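Long-range contacts in LYND (Lyngbya aestuarii, PDB 4V1T), which probably acts as an ATP-dependent cyclodehydratase of the YcaO family, turning cysteines of a precursor peptide into thiazolines: residues V114-V119 against L153-T158; D160-E165 against G202-L207; I169-L174 against C311-D316; Q177-L182 against V195-K200; I306-C311 against R722-L727. One frame throughout, in Å; residues are numbered along the deposited sequence.

Contact 1: residues V114-V119 against L153-T158; sequences VTLTPV and LNVVLT
Two neighbouring parallel strands, 114-118 and 154-157, run in step here, and five backbone bonds join them. Val155 N donates to Thr115 O at 2.7 Å, nearly along the C=O axis, while Thr117 N reaches Val155 O at 2.8 Å. Leu157 N comes to Thr117 O from above the carbonyl plane, a less regular approach.

The packing is tightest at the C-terminal end. Val119 CG1, in the crowded position between its own backbone N and carbonyl carbon (chi1 62°), is pushed to 3.3 Å from Thr158 CB and also touches Val156 CG1. On the face of Leu116 and Val155 the fit is easier: the two side chains lie alongside each other, with Leu116 CD2 3.6 Å from Val155 CB.

The looser places are local: Thr117 and Asn154 are partly exposed, and Pro118, on the face of Leu116, is exposed. The amide of Asn154 runs across both threonines, its CG 3.3 Å from Thr115 OG1 and 3.6 Å from Thr117 OG1; an alanine here would remove that polar group and would probably leave the two hydroxyls less well held.

Helix 124-135 packs on Leu116 and Leu157, whereas helix 165-176 meets Val156 on the other face and Val119 just past the strand end. Strand 141-142 flanks strand 114-118, and strand 180-184 continues the sheet beyond 154-157.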
# COMPACT_ATOMS: atom_id res chain seq x y z
N VAL B 114 28.65 12.98 -22.35
CA VAL B 114 28.11 13.47 -21.09
C VAL B 114 29.20 14.25 -20.34
O VAL B 114 30.40 14.05 -20.59
CB VAL B 114 27.58 12.28 -20.26
CG1 VAL B 114 27.71 12.51 -18.76
CG2 VAL B 114 26.14 11.98 -20.63
N THR B 115 28.80 15.15 -19.44
CA THR B 115 29.75 15.84 -18.57
C THR B 115 29.48 15.48 -17.12
O THR B 115 28.32 15.33 -16.72
CB THR B 115 29.70 17.38 -18.73
OG1 THR B 115 28.39 17.86 -18.42
CG2 THR B 115 30.07 17.78 -20.15
N LEU B 116 30.56 15.33 -16.35
CA LEU B 116 30.49 15.11 -14.91
C LEU B 116 30.98 16.37 -14.19
O LEU B 116 31.94 17.00 -14.64
CB LEU B 116 31.33 13.91 -14.48
CG LEU B 116 31.11 12.60 -15.24
CD1 LEU B 116 31.82 11.46 -14.51
CD2 LEU B 116 29.64 12.28 -15.43
N THR B 117 30.33 16.71 -13.08
CA THR B 117 30.69 17.89 -12.30
C THR B 117 30.58 17.59 -10.80
O THR B 117 29.49 17.37 -10.30
CB THR B 117 29.78 19.10 -12.64
OG1 THR B 117 29.64 19.24 -14.06
CG2 THR B 117 30.35 20.39 -12.05
N PRO B 118 31.72 17.58 -10.09
CA PRO B 118 31.62 17.40 -8.64
C PRO B 118 31.22 18.68 -7.91
O PRO B 118 31.43 19.78 -8.41
CB PRO B 118 33.03 17.00 -8.24
CG PRO B 118 33.89 17.72 -9.24
CD PRO B 118 33.12 17.66 -10.54
N VAL B 119 30.65 18.52 -6.73
CA VAL B 119 30.25 19.62 -5.88
C VAL B 119 30.42 19.14 -4.44
O VAL B 119 30.27 17.95 -4.15
CB VAL B 119 28.80 20.09 -6.18
CG1 VAL B 119 27.81 18.99 -5.91
CG2 VAL B 119 28.44 21.32 -5.36
N LEU B 153 23.49 15.70 -21.35
CA LEU B 153 23.31 15.55 -19.91
C LEU B 153 24.54 15.94 -19.11
O LEU B 153 25.65 15.47 -19.39
CB LEU B 153 22.93 14.12 -19.57
CG LEU B 153 22.55 13.85 -18.12
CD1 LEU B 153 21.20 14.47 -17.81
CD2 LEU B 153 22.55 12.37 -17.84
N ASN B 154 24.35 16.81 -18.13
CA ASN B 154 25.39 17.10 -17.14
C ASN B 154 25.08 16.34 -15.86
O ASN B 154 24.00 16.50 -15.30
CB ASN B 154 25.49 18.61 -16.88
CG ASN B 154 26.62 18.96 -15.92
OD1 ASN B 154 27.68 18.35 -15.92
ND2 ASN B 154 26.38 19.96 -15.08
N VAL B 155 26.01 15.51 -15.42
CA VAL B 155 25.83 14.74 -14.19
C VAL B 155 26.57 15.40 -13.04
O VAL B 155 27.79 15.60 -13.10
CB VAL B 155 26.33 13.31 -14.37
CG1 VAL B 155 26.03 12.48 -13.14
CG2 VAL B 155 25.69 12.67 -15.58
N VAL B 156 25.83 15.73 -11.98
CA VAL B 156 26.40 16.42 -10.83
C VAL B 156 26.46 15.48 -9.62
O VAL B 156 25.44 15.00 -9.15
CB VAL B 156 25.58 17.67 -10.46
CG1 VAL B 156 26.22 18.40 -9.28
CG2 VAL B 156 25.47 18.60 -11.65
N LEU B 157 27.68 15.21 -9.14
CA LEU B 157 27.88 14.36 -7.98
C LEU B 157 28.03 15.24 -6.74
O LEU B 157 28.92 16.09 -6.70
CB LEU B 157 29.11 13.47 -8.13
CG LEU B 157 29.45 12.93 -9.51
CD1 LEU B 157 30.60 11.94 -9.40
CD2 LEU B 157 28.27 12.27 -10.18
N THR B 158 27.17 15.03 -5.75
CA THR B 158 27.19 15.84 -4.54
C THR B 158 27.27 14.94 -3.32
O THR B 158 27.02 13.74 -3.42
CB THR B 158 25.94 16.74 -4.43
OG1 THR B 158 26.11 17.66 -3.34
CG2 THR B 158 24.67 15.90 -4.21

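Contact 2: residues D160-E165 against G202-L207; sequences DYLQPE and GCWDCL. With ZN (zinc ion), chain K.
Trp204, Tyr161 and Leu207 supply most of the surface buried between a turn, 160-165, and the start of helix 204-213. The indole of Trp204 makes the polar link. With CG anti to the backbone N (chi1 170°), the ring extends toward the turn, and NE1 donates to Tyr161 O at 2.9 Å. The acceptor lies in the ring plane and the donor in the carbonyl plane, so the bond would favour this rotation of the indole. Leu162 CA also sits at the edge of this ring, 4.2 Å from Trp204 CZ2.

Tyr161 and Leu207 form the apolar half of the contact. The leucine points its CB toward the turn, and its CD2 meets the edge of the phenol ring at Tyr161 CD2, 3.8 Å away; the two side chains cross obliquely. Farther out, the hydroxyl of Tyr161 bonds to Gly193 O, so both ends of this residue are held.

The carbonyl that receives the indole belongs to a type I turn from Asp160 to Gln163. Asp160 OD2 accepts from Leu162 N at 3.0 Å, an Asx turn that braces it, and the same oxygen forms a salt bridge with Arg215.

At the far side of Trp204 the helix begins with a capping box, in which the backbone N of Cys203 and of Cys206 each makes a weak bond to the other's SG. Both thiolates also bind zinc, Cys203 SG at 2.0 Å and Cys206 SG at 2.4 Å. They form the first CxxC pair of a four-cysteine zinc site completed by Cys311 and Cys314.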
# COMPACT_ATOMS: atom_id res chain seq x y z
N ASP B 160 25.66 16.29 -0.62
CA ASP B 160 24.39 16.72 -0.03
C ASP B 160 23.57 17.45 -1.08
O ASP B 160 24.13 18.20 -1.89
CB ASP B 160 24.64 17.62 1.19
CG ASP B 160 23.41 17.76 2.07
OD1 ASP B 160 23.22 16.91 2.97
OD2 ASP B 160 22.63 18.71 1.85
N TYR B 161 22.26 17.25 -1.06
CA TYR B 161 21.37 17.85 -2.05
C TYR B 161 21.03 19.32 -1.77
O TYR B 161 20.36 19.95 -2.57
CB TYR B 161 20.09 17.04 -2.18
CG TYR B 161 20.19 15.91 -3.19
CD1 TYR B 161 21.32 15.11 -3.27
CD2 TYR B 161 19.15 15.65 -4.07
CE1 TYR B 161 21.41 14.08 -4.20
CE2 TYR B 161 19.23 14.63 -5.00
CZ TYR B 161 20.36 13.85 -5.06
OH TYR B 161 20.43 12.83 -5.98
N LEU B 162 21.51 19.85 -0.65
CA LEU B 162 21.32 21.27 -0.34
C LEU B 162 22.63 22.04 -0.39
O LEU B 162 22.74 23.14 0.16
CB LEU B 162 20.66 21.43 1.05
CG LEU B 162 19.18 21.07 1.16
CD1 LEU B 162 18.71 21.25 2.60
CD2 LEU B 162 18.33 21.91 0.22
N GLN B 163 23.62 21.49 -1.08
CA GLN B 163 24.87 22.22 -1.31
C GLN B 163 24.58 23.52 -2.04
O GLN B 163 24.00 23.50 -3.13
CB GLN B 163 25.85 21.38 -2.13
CG GLN B 163 26.61 20.34 -1.32
CD GLN B 163 27.73 20.95 -0.48
OE1 GLN B 163 27.81 22.17 -0.35
NE2 GLN B 163 28.59 20.11 0.08
N PRO B 164 24.98 24.67 -1.46
CA PRO B 164 24.62 25.97 -2.05
C PRO B 164 25.10 26.18 -3.50
O PRO B 164 24.50 26.97 -4.21
CB PRO B 164 25.27 27.00 -1.10
CG PRO B 164 26.22 26.23 -0.26
CD PRO B 164 25.67 24.84 -0.17
N GLU B 165 26.14 25.47 -3.92
CA GLU B 165 26.62 25.59 -5.29
C GLU B 165 25.59 25.05 -6.31
O GLU B 165 25.61 25.44 -7.47
CB GLU B 165 27.93 24.84 -5.47
CG GLU B 165 28.42 24.86 -6.91
CD GLU B 165 29.82 24.33 -7.09
OE1 GLU B 165 30.55 24.19 -6.08
OE2 GLU B 165 30.19 24.07 -8.26
N GLY B 202 10.46 20.00 -12.34
CA GLY B 202 10.78 21.01 -11.37
C GLY B 202 12.27 21.32 -11.42
O GLY B 202 13.04 20.53 -11.95
N CYS B 203 12.66 22.47 -10.90
CA CYS B 203 14.07 22.84 -10.82
C CYS B 203 14.65 22.37 -9.49
O CYS B 203 13.95 21.76 -8.67
CB CYS B 203 14.21 24.35 -11.00
SG CYS B 203 13.40 25.36 -9.71
N TRP B 204 15.94 22.64 -9.26
CA TRP B 204 16.56 22.27 -8.00
C TRP B 204 15.95 23.06 -6.85
O TRP B 204 15.90 22.58 -5.72
CB TRP B 204 18.07 22.50 -8.06
CG TRP B 204 18.73 22.37 -6.72
CD1 TRP B 204 19.21 21.22 -6.16
CD2 TRP B 204 18.96 23.41 -5.79
NE1 TRP B 204 19.73 21.50 -4.91
CE2 TRP B 204 19.59 22.84 -4.66
CE3 TRP B 204 18.69 24.78 -5.78
CZ2 TRP B 204 19.98 23.59 -3.55
CZ3 TRP B 204 19.07 25.53 -4.67
CH2 TRP B 204 19.71 24.93 -3.57
N ASP B 205 15.47 24.26 -7.15
CA ASP B 205 14.84 25.09 -6.14
C ASP B 205 13.49 24.52 -5.71
O ASP B 205 13.10 24.63 -4.54
CB ASP B 205 14.67 26.52 -6.66
CG ASP B 205 14.87 27.56 -5.58
OD1 ASP B 205 14.72 27.23 -4.39
OD2 ASP B 205 15.19 28.71 -5.93
N CYS B 206 12.75 23.94 -6.66
CA CYS B 206 11.52 23.21 -6.35
C CYS B 206 11.79 22.13 -5.30
O CYS B 206 11.02 21.94 -4.36
CB CYS B 206 10.92 22.55 -7.60
SG CYS B 206 10.27 23.67 -8.86
N LEU B 207 12.89 21.41 -5.49
CA LEU B 207 13.30 20.35 -4.58
C LEU B 207 13.81 20.93 -3.26
O LEU B 207 13.42 20.49 -2.17
CB LEU B 207 14.39 19.50 -5.25
CG LEU B 207 15.10 18.45 -4.40
CD1 LEU B 207 14.15 17.35 -3.99
CD2 LEU B 207 16.28 17.87 -5.16
ZN ZN K . 11.44 25.60 -9.59

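Contact 3: residues I169-L174 against C311-D316; sequences INKQAL and CPTCGD. With ZN (zinc ion), chain K.
This is a small, largely apolar surface contact, without hydrogen bonds between its segments, in which helix 165-176 meets the loop carrying the second cysteine pair of the zinc site. One methyl group is its centre. Thr313 CG2, anti to the backbone N, points at the helix and touches three side chains of a single turn. The side chains of Leu174 and Thr313 cross at about a right angle, bringing Leu174 CD1 to 3.5 Å from Thr313 CG2; the bent chain of Lys171 passes obliquely with CD at 3.7 Å from Thr313 CG2; and Asn170 ND2 meets Thr313 CG2 tip to tip at 3.8 Å. Leu174 CD1 also reaches Cys314 CB, at 3.9 Å.

The loop has the form of a zinc knuckle. Cys311 SG accepts from Thr313 N at 3.4 Å and from Cys314 N at 3.5 Å, two N-H groups that would probably draw charge from the thiolate, and it binds zinc with Cys314 SG.

Thr313 OG1 bonds to Asp205 and Asn170 OD1 takes the N-H of Trp204, both on helix 204-213. Ile169, Asn170 and Ala173 rest on Trp180 of strand 180-184, so helix 165-176 is wedged between the sheet and the zinc loops.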
# COMPACT_ATOMS: atom_id res chain seq x y z
N ILE B 169 24.34 26.12 -10.33
CA ILE B 169 24.25 25.17 -11.43
C ILE B 169 22.82 25.16 -11.98
O ILE B 169 22.61 25.13 -13.19
CB ILE B 169 24.67 23.76 -10.97
CG1 ILE B 169 26.16 23.74 -10.66
CG2 ILE B 169 24.32 22.72 -12.04
CD1 ILE B 169 26.67 22.41 -10.13
N ASN B 170 21.86 25.19 -11.06
CA ASN B 170 20.45 25.24 -11.41
C ASN B 170 20.09 26.50 -12.21
O ASN B 170 19.25 26.46 -13.10
CB ASN B 170 19.60 25.16 -10.14
CG ASN B 170 18.12 25.08 -10.43
OD1 ASN B 170 17.66 24.16 -11.08
ND2 ASN B 170 17.37 26.05 -9.94
N LYS B 171 20.73 27.62 -11.89
CA LYS B 171 20.44 28.88 -12.56
C LYS B 171 20.96 28.88 -13.99
O LYS B 171 20.27 29.35 -14.90
CB LYS B 171 21.04 30.06 -11.80
CG LYS B 171 20.25 30.47 -10.57
CD LYS B 171 18.84 30.89 -10.95
CE LYS B 171 18.39 32.15 -10.21
NZ LYS B 171 17.26 32.82 -10.90
N GLN B 172 22.17 28.38 -14.17
CA GLN B 172 22.76 28.29 -15.50
C GLN B 172 21.99 27.31 -16.36
O GLN B 172 21.77 27.55 -17.53
CB GLN B 172 24.23 27.85 -15.41
CG GLN B 172 25.15 28.90 -14.83
CD GLN B 172 26.60 28.44 -14.79
OE1 GLN B 172 26.88 27.25 -14.77
NE2 GLN B 172 27.52 29.39 -14.81
N ALA B 173 21.58 26.19 -15.75
CA ALA B 173 20.87 25.14 -16.48
C ALA B 173 19.53 25.65 -17.00
O ALA B 173 19.12 25.32 -18.10
CB ALA B 173 20.66 23.93 -15.58
N LEU B 174 18.85 26.47 -16.20
CA LEU B 174 17.57 27.03 -16.61
C LEU B 174 17.72 28.04 -17.74
O LEU B 174 16.87 28.10 -18.64
CB LEU B 174 16.87 27.68 -15.42
CG LEU B 174 16.30 26.72 -14.36
CD1 LEU B 174 15.76 27.52 -13.18
CD2 LEU B 174 15.22 25.83 -14.93
N CYS B 311 7.29 28.65 -8.09
CA CYS B 311 8.71 28.63 -7.76
C CYS B 311 9.35 29.98 -8.05
O CYS B 311 9.24 30.49 -9.16
CB CYS B 311 9.42 27.54 -8.56
SG CYS B 311 11.20 27.46 -8.21
N PRO B 312 10.05 30.55 -7.05
CA PRO B 312 10.76 31.83 -7.28
C PRO B 312 11.77 31.79 -8.42
O PRO B 312 12.10 32.82 -8.96
CB PRO B 312 11.48 32.10 -5.95
CG PRO B 312 11.28 30.88 -5.11
CD PRO B 312 10.07 30.18 -5.63
N THR B 313 12.25 30.60 -8.79
CA THR B 313 13.31 30.48 -9.78
C THR B 313 12.78 30.09 -11.17
O THR B 313 13.03 30.78 -12.14
CB THR B 313 14.35 29.43 -9.33
OG1 THR B 313 14.77 29.73 -8.00
CG2 THR B 313 15.56 29.43 -10.23
N CYS B 314 12.05 28.97 -11.24
CA CYS B 314 11.59 28.45 -12.53
C CYS B 314 10.10 28.69 -12.81
O CYS B 314 9.59 28.28 -13.84
CB CYS B 314 11.90 26.96 -12.63
SG CYS B 314 10.73 25.89 -11.75
N GLY B 315 9.40 29.35 -11.89
CA GLY B 315 7.96 29.55 -12.02
C GLY B 315 7.55 31.00 -11.87
O GLY B 315 8.36 31.91 -12.05
N ASP B 316 6.28 31.20 -11.54
CA ASP B 316 5.72 32.52 -11.29
C ASP B 316 5.41 32.68 -9.80
O ASP B 316 4.34 32.29 -9.34
CB ASP B 316 4.46 32.74 -12.13
CG ASP B 316 3.78 34.07 -11.83
OD1 ASP B 316 4.45 35.01 -11.34
OD2 ASP B 316 2.57 34.18 -12.10
ZN ZN K . 11.44 25.60 -9.59

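Contact 4: residues Q177-L182 against V195-K200; sequences QQTWLL and VFVPGK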
# COMPACT_ATOMS: atom_id res chain seq x y z
N GLN B 177 19.07 26.07 -20.78
CA GLN B 177 18.20 24.94 -21.10
C GLN B 177 18.99 23.63 -21.10
O GLN B 177 18.79 22.76 -21.94
CB GLN B 177 17.48 25.17 -22.44
CG GLN B 177 16.17 25.92 -22.27
CD GLN B 177 15.64 26.49 -23.58
OE1 GLN B 177 15.04 27.57 -23.59
NE2 GLN B 177 15.85 25.78 -24.68
N GLN B 178 19.88 23.50 -20.12
CA GLN B 178 20.70 22.30 -19.94
C GLN B 178 20.00 21.29 -19.05
O GLN B 178 19.59 21.61 -17.93
CB GLN B 178 22.07 22.68 -19.35
CG GLN B 178 22.99 21.51 -19.03
CD GLN B 178 23.54 20.83 -20.26
OE1 GLN B 178 24.15 21.47 -21.11
NE2 GLN B 178 23.34 19.53 -20.37
N THR B 179 19.87 20.07 -19.53
CA THR B 179 19.33 18.99 -18.73
C THR B 179 20.47 18.40 -17.90
O THR B 179 21.55 18.14 -18.42
CB THR B 179 18.68 17.90 -19.61
OG1 THR B 179 17.50 18.42 -20.23
CG2 THR B 179 18.30 16.69 -18.78
N TRP B 180 20.23 18.18 -16.61
CA TRP B 180 21.27 17.66 -15.74
C TRP B 180 20.72 16.68 -14.72
O TRP B 180 19.52 16.68 -14.43
CB TRP B 180 22.00 18.81 -15.05
CG TRP B 180 21.12 19.76 -14.27
CD1 TRP B 180 20.15 20.57 -14.77
CD2 TRP B 180 21.16 20.01 -12.85
NE1 TRP B 180 19.57 21.30 -13.76
CE2 TRP B 180 20.17 20.98 -12.57
CE3 TRP B 180 21.92 19.51 -11.79
CZ2 TRP B 180 19.93 21.45 -11.28
CZ3 TRP B 180 21.68 19.97 -10.51
CH2 TRP B 180 20.69 20.94 -10.27
N LEU B 181 21.62 15.86 -14.17
CA LEU B 181 21.29 14.83 -13.21
C LEU B 181 22.03 15.05 -11.89
O LEU B 181 23.20 15.43 -11.88
CB LEU B 181 21.63 13.45 -13.77
CG LEU B 181 21.68 12.28 -12.78
CD1 LEU B 181 20.31 11.97 -12.23
CD2 LEU B 181 22.26 11.04 -13.43
N LEU B 182 21.34 14.80 -10.78
CA LEU B 182 21.95 14.86 -9.46
C LEU B 182 22.12 13.46 -8.91
O LEU B 182 21.26 12.60 -9.10
CB LEU B 182 21.11 15.70 -8.50
CG LEU B 182 21.66 17.03 -8.00
CD1 LEU B 182 20.72 17.60 -6.95
CD2 LEU B 182 23.07 16.92 -7.45
N VAL B 195 16.63 13.78 -12.81
CA VAL B 195 17.03 14.47 -14.01
C VAL B 195 16.18 15.73 -14.09
O VAL B 195 14.95 15.65 -14.17
CB VAL B 195 16.81 13.62 -15.28
CG1 VAL B 195 16.92 14.47 -16.55
CG2 VAL B 195 17.81 12.47 -15.32
N PHE B 196 16.84 16.89 -14.05
CA PHE B 196 16.18 18.17 -14.22
C PHE B 196 16.10 18.53 -15.70
O PHE B 196 17.12 18.64 -16.36
CB PHE B 196 16.93 19.28 -13.47
CG PHE B 196 17.04 19.05 -11.98
CD1 PHE B 196 15.98 19.35 -11.15
CD2 PHE B 196 18.20 18.55 -11.42
CE1 PHE B 196 16.07 19.16 -9.79
CE2 PHE B 196 18.31 18.37 -10.05
CZ PHE B 196 17.25 18.67 -9.23
N VAL B 197 14.88 18.71 -16.19
CA VAL B 197 14.66 19.20 -17.55
C VAL B 197 14.00 20.59 -17.47
O VAL B 197 12.80 20.68 -17.20
CB VAL B 197 13.75 18.24 -18.36
CG1 VAL B 197 13.71 18.69 -19.82
CG2 VAL B 197 14.27 16.82 -18.29
N PRO B 198 14.78 21.66 -17.69
CA PRO B 198 14.26 23.03 -17.62
C PRO B 198 13.03 23.26 -18.48
O PRO B 198 13.07 23.00 -19.67
CB PRO B 198 15.43 23.87 -18.13
CG PRO B 198 16.63 23.11 -17.73
CD PRO B 198 16.24 21.65 -17.88
N GLY B 199 11.94 23.70 -17.86
CA GLY B 199 10.67 23.91 -18.56
C GLY B 199 9.67 22.78 -18.39
O GLY B 199 8.46 22.99 -18.50
N LYS B 200 10.17 21.57 -18.13
CA LYS B 200 9.31 20.40 -17.97
C LYS B 200 9.21 19.95 -16.52
O LYS B 200 8.13 19.98 -15.93
CB LYS B 200 9.81 19.25 -18.83
CG LYS B 200 9.54 19.47 -20.31
CD LYS B 200 10.12 18.37 -21.18
CE LYS B 200 10.58 18.92 -22.52
NZ LYS B 200 9.54 19.78 -23.15
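Trp180 and Phe196 are turned almost flat against each other in an offset stack. The six-membered ring of Trp180 and the Phe196 ring have their centroids 4.2 Å apart, with planes at 26°. Trp180 CG occupies the crowded position between backbone N and carbonyl carbon (chi1 56°), whereas Phe196 CG is anti to its carbonyl carbon (chi1 -60°). Phe196 CB completes the overlap, lying over the face of the five-membered ring in a CH-pi contact 3.7 Å from its centroid. Leu182 CD1 meets the phenylalanine from the side, at the ring edge, 4.0 Å from Phe196 CE2.

The two strands are the arms of a beta hairpin, 180-184 and 189-196, and the stacked residues are an antiparallel hydrogen-bonded pair. Phe196 N donates to Trp180 O at 2.7 Å, nearly along the C=O axis; the return bond, Trp180 N to Phe196 O, is longer at 3.2 Å.

On the opposite face, Leu181 and Val195 form a non-hydrogen-bonded pair whose side chains cross obliquely. Thr179 CG2 is pressed to 3.4 Å from Val195 CG1, and Trp267 of helix 250-275 touches both residues. Past the strand, Pro198 CG lies 3.3 Å from Gln178 O.

Contact 5: residues I306-C311 against R722-L727; sequences IKRSQC and RPDIGL. With ZN (zinc ion), chain K.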
# COMPACT_ATOMS: atom_id res chain seq x y z
N ILE B 306 7.45 17.43 -7.60
CA ILE B 306 6.45 18.26 -8.26
C ILE B 306 7.10 19.57 -8.69
O ILE B 306 7.79 20.21 -7.92
CB ILE B 306 5.24 18.54 -7.34
CG1 ILE B 306 4.37 17.29 -7.21
CG2 ILE B 306 4.37 19.66 -7.90
CD1 ILE B 306 4.91 16.24 -6.27
N LYS B 307 6.87 19.95 -9.93
CA LYS B 307 7.28 21.26 -10.41
C LYS B 307 6.34 22.30 -9.82
O LYS B 307 5.15 22.31 -10.11
CB LYS B 307 7.25 21.31 -11.94
CG LYS B 307 7.52 22.68 -12.54
CD LYS B 307 7.47 22.61 -14.06
CE LYS B 307 6.77 23.82 -14.67
NZ LYS B 307 7.73 24.89 -15.03
N ARG B 308 6.88 23.17 -8.98
CA ARG B 308 6.08 24.18 -8.29
C ARG B 308 5.81 25.35 -9.22
O ARG B 308 6.74 26.00 -9.70
CB ARG B 308 6.77 24.66 -7.01
CG ARG B 308 7.22 23.51 -6.11
CD ARG B 308 7.89 24.01 -4.84
NE ARG B 308 6.94 24.75 -3.99
CZ ARG B 308 7.10 26.00 -3.57
NH1 ARG B 308 8.19 26.70 -3.88
NH2 ARG B 308 6.17 26.55 -2.80
N SER B 309 4.54 25.62 -9.47
CA SER B 309 4.15 26.72 -10.37
C SER B 309 4.57 28.07 -9.83
O SER B 309 4.81 29.00 -10.59
CB SER B 309 2.64 26.72 -10.61
OG SER B 309 2.17 25.41 -10.87
N GLN B 310 4.65 28.17 -8.50
CA GLN B 310 4.99 29.41 -7.83
C GLN B 310 6.47 29.47 -7.44
O GLN B 310 6.85 30.25 -6.59
CB GLN B 310 4.11 29.61 -6.59
CG GLN B 310 4.41 28.73 -5.39
CD GLN B 310 3.75 27.37 -5.46
OE1 GLN B 310 3.75 26.71 -6.50
NE2 GLN B 310 3.19 26.93 -4.34
N CYS B 311 7.29 28.65 -8.09
CA CYS B 311 8.71 28.63 -7.76
C CYS B 311 9.35 29.98 -8.05
O CYS B 311 9.24 30.49 -9.16
CB CYS B 311 9.42 27.54 -8.56
SG CYS B 311 11.20 27.46 -8.21
N ARG B 722 -2.06 25.59 -1.98
CA ARG B 722 -0.81 25.72 -2.72
C ARG B 722 -0.93 24.91 -4.01
O ARG B 722 -1.28 23.74 -3.96
CB ARG B 722 0.36 25.24 -1.88
CG ARG B 722 0.36 25.77 -0.45
CD ARG B 722 0.77 27.23 -0.38
NE ARG B 722 0.57 27.80 0.96
CZ ARG B 722 1.10 28.95 1.37
NH1 ARG B 722 1.88 29.68 0.57
NH2 ARG B 722 0.85 29.38 2.60
N PRO B 723 -0.65 25.53 -5.18
CA PRO B 723 -0.86 24.82 -6.45
C PRO B 723 -0.03 23.55 -6.60
O PRO B 723 -0.46 22.63 -7.28
CB PRO B 723 -0.42 25.85 -7.51
CG PRO B 723 -0.49 27.16 -6.83
CD PRO B 723 -0.16 26.90 -5.40
N ASP B 724 1.15 23.52 -6.00
CA ASP B 724 2.01 22.34 -6.03
C ASP B 724 1.50 21.22 -5.10
O ASP B 724 1.98 20.09 -5.16
CB ASP B 724 3.45 22.72 -5.66
CG ASP B 724 3.56 23.35 -4.28
OD1 ASP B 724 2.60 24.04 -3.86
OD2 ASP B 724 4.60 23.16 -3.61
N ILE B 725 0.53 21.56 -4.25
CA ILE B 725 -0.10 20.59 -3.36
C ILE B 725 -1.39 20.05 -3.98
O ILE B 725 -1.59 18.84 -4.03
CB ILE B 725 -0.44 21.23 -2.00
CG1 ILE B 725 0.84 21.67 -1.29
CG2 ILE B 725 -1.24 20.28 -1.12
CD1 ILE B 725 1.78 20.54 -0.91
N GLY B 726 -2.24 20.96 -4.44
CA GLY B 726 -3.48 20.59 -5.11
C GLY B 726 -4.66 20.53 -4.16
O GLY B 726 -5.68 21.18 -4.39
N LEU B 727 -4.52 19.74 -3.10
CA LEU B 727 -5.55 19.64 -2.07
C LEU B 727 -5.89 21.01 -1.52
O LEU B 727 -5.02 21.77 -1.11
CB LEU B 727 -5.07 18.74 -0.93
CG LEU B 727 -6.10 18.43 0.16
CD1 LEU B 727 -7.21 17.54 -0.38
CD2 LEU B 727 -5.43 17.80 1.37
ZN ZN K . 11.44 25.60 -9.59
O HOH W 1 4.21 25.05 -1.52
O HOH W 2 3.27 28.86 -2.10
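The guanidinium of Arg308 has Gln310 OE1 above one face, offset toward the rim, and two partners at its edge, Asp724 OD2 and a water. Its plane is turned 65° from the Asp724 carboxylate. The Gln310 amide stands nearly perpendicular to that carboxylate, at 84°, and a second water, at the edge of the Arg722 guanidinium, links Arg722 NH1 with Gln310 NE2. Arg722 NH1 also forms a salt bridge with Glu436.

Asp724 receives both side chains from above its carboxylate plane. Arg308 NE makes a straight salt bridge to OD2 of Asp724 at 2.9 Å, and Gln310 NE2 donates to Asp724 OD1 at 3.0 Å. The first water accepts from Arg308 NH2 and donates to Asp724 OD2, which also pairs with Arg210. Gln310 OE1, by contrast, is buried without a partner in the model. An alanine in place of Asp724 would remove the carboxylate that Arg308, Gln310 and Arg210 share, and would probably leave the charge of the buried Arg308 less well balanced.

A type I turn runs from Arg308 to the zinc ligand Cys311. The result is a polar, salt-bridged junction between a zinc-site loop and a loop of the YcaO family region.

In the fold
From the N terminus, contact 1 closes first, pairing strands 114-118 and 154-157 before any other contact opens. Contact 2 then opens at 160-165 and contact 3 at 169-174. Contact 4, the hairpin, lies wholly within the spans of both, and its strand 180-184 extends the sheet of contact 1. Contact 2 closes at 202-207, inside the long loop that ends with contact 3 at 311-316, so the two cross. Contact 5 opens at 306-311, crosses contact 3 through the shared Cys311, and closes some 400 residues later. Contacts 2, 3 and 5 thus converge on the zinc ion, tying the sheet and its helices to the YcaO region.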